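Local coordinates for drebrin (Homo sapiens, PDB 5Y1Z), which probably binds actin filaments through an N-terminal ADF/cofilin-type domain, at residues T35-D38 with L43-A46. Numbering follows the deposited sequence.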
loop_
_atom_site.group_PDB
_atom_site.type_symbol
_atom_site.label_atom_id
_atom_site.label_comp_id
_atom_site.label_asym_id
_atom_site.label_seq_id
_atom_site.Cartn_x
_atom_site.Cartn_y
_atom_site.Cartn_z
ATOM N N THR A 35 7.926 7.091 14.857
ATOM C CA THR A 35 7.601 5.753 15.347
ATOM C C THR A 35 6.093 5.558 15.248
ATOM O O THR A 35 5.343 6.499 14.969
ATOM C CB THR A 35 8.097 5.526 16.782
ATOM O OG1 THR A 35 7.931 4.144 17.136
ATOM C CG2 THR A 35 7.330 6.404 17.770
ATOM N N TYR A 36 5.642 4.337 15.519
ATOM C CA TYR A 36 4.207 4.092 15.470
ATOM C C TYR A 36 3.525 4.448 16.786
ATOM O O TYR A 36 4.101 4.314 17.869
ATOM C CB TYR A 36 3.915 2.629 15.116
ATOM C CG TYR A 36 4.510 2.192 13.797
ATOM C CD1 TYR A 36 5.806 1.719 13.714
ATOM C CD2 TYR A 36 3.767 2.266 12.619
ATOM C CE1 TYR A 36 6.350 1.340 12.507
ATOM C CE2 TYR A 36 4.314 1.872 11.401
ATOM C CZ TYR A 36 5.603 1.423 11.360
ATOM O OH TYR A 36 6.117 1.035 10.149
ATOM N N GLU A 37 2.278 4.902 16.674
ATOM C CA GLU A 37 1.445 5.046 17.856
ATOM C C GLU A 37 0.971 3.678 18.317
ATOM O O GLU A 37 0.773 2.767 17.512
ATOM C CB GLU A 37 0.254 5.951 17.587
ATOM C CG GLU A 37 -0.115 6.775 18.799
ATOM C CD GLU A 37 -0.579 8.167 18.442
ATOM O OE1 GLU A 37 -1.358 8.296 17.469
ATOM O OE2 GLU A 37 -0.190 9.125 19.153
ATOM N N ASP A 38 0.810 3.535 19.630
ATOM C CA ASP A 38 0.551 2.227 20.218
ATOM C C ASP A 38 -0.712 1.610 19.635
ATOM O O ASP A 38 -1.736 2.282 19.474
ATOM C CB ASP A 38 0.425 2.345 21.731
ATOM C CG ASP A 38 1.532 3.186 22.344
ATOM O OD1 ASP A 38 2.673 3.220 21.800
ATOM O OD2 ASP A 38 1.240 3.833 23.375
ATOM N N LEU A 43 1.911 6.771 11.885
ATOM C CA LEU A 43 3.204 7.299 12.268
ATOM C C LEU A 43 3.059 8.564 13.117
ATOM O O LEU A 43 2.139 9.364 12.935
ATOM C CB LEU A 43 4.009 7.593 11.011
ATOM C CG LEU A 43 5.488 7.255 11.029
ATOM C CD1 LEU A 43 5.707 5.796 11.448
ATOM C CD2 LEU A 43 6.014 7.483 9.655
ATOM N N LYS A 44 3.951 8.725 14.081
ATOM C CA LYS A 44 3.964 9.916 14.920
ATOM C C LYS A 44 5.407 10.379 15.104
ATOM O O LYS A 44 6.367 9.623 14.910
ATOM C CB LYS A 44 3.251 9.660 16.263
ATOM C CG LYS A 44 4.050 8.838 17.276
ATOM C CD LYS A 44 3.285 8.651 18.598
ATOM C CE LYS A 44 3.974 9.253 19.792
ATOM N NZ LYS A 44 3.549 8.454 20.979
ATOM N N LEU A 45 5.554 11.652 15.438
ATOM C CA LEU A 45 6.872 12.185 15.687
ATOM C C LEU A 45 7.270 11.814 17.109
ATOM O O LEU A 45 6.482 11.970 18.048
ATOM C CB LEU A 45 6.878 13.698 15.479
ATOM C CG LEU A 45 8.050 14.420 16.117
ATOM C CD1 LEU A 45 9.212 14.138 15.183
ATOM C CD2 LEU A 45 7.805 15.907 16.174
ATOM N N ALA A 46 8.455 11.232 17.254
ATOM C CA ALA A 46 8.946 10.825 18.561
ATOM C C ALA A 46 9.864 11.865 19.150
ATOM O O ALA A 46 9.753 12.196 20.334
ATOM C CB ALA A 46 9.704 9.507 18.464
HETATM O O HOH W 1 4.039 5.783 21.394
#
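Thr35 and Lys44 face each other as an antiparallel hydrogen-bonded pair and exchange two backbone bonds: Thr35 N donates to Lys44 O at 3.0 Å, and Lys44 N to Thr35 O at 2.8 Å. The second bond is almost collinear with the acceptor's C=O (172°), and the same Thr35 O also takes a CA-H...O contact from Leu43 CA at 3.5 Å. A water-mediated link spans the two arms beside the turn. Lys44 NZ donates to a water, 2.7 Å from it, and that water donates in turn to Asp38 OD1. Glu37 OE2 lies 4.2 Å from Lys44 NZ, too far for an ion pair; the glutamate chain runs roughly perpendicular to the lysine, with the carboxylate against Lys44 CD instead. With CG set between its backbone N and carbonyl carbon (chi1 76°), Lys44 sends its methylenes alongside Thr35, on the same face of the sheet. There Thr35 CG2 touches both Ala46 CB, 4.0 Å away, and Lys44 CG, while Thr35 OG1 bonds to Val65 O of the next strand and to Lys64 NZ. At the non-hydrogen-bonded pair of Tyr36 and Leu43 the side chains diverge at their bases, but Leu43 CD1 comes back over the centre of the Tyr36 ring, a CH-pi contact 4.2 Å from the centroid and 12° off its normal. Tyr36 OH reaches Tyr67 OH and His103 ND1, and Arg96 makes a cation-pi contact with the ring. The contact closes the beta hairpin of strands 31-36 and 43-49, the latter an outer strand of the mixed central sheet of the ADF-homology fold. Its chemistry divides accordingly: the paired backbone bonds set the register, and apolar contacts pack both faces, whereas beside the turn the charged lysine meets its acidic neighbours through water and methylene contacts, not ion pairs.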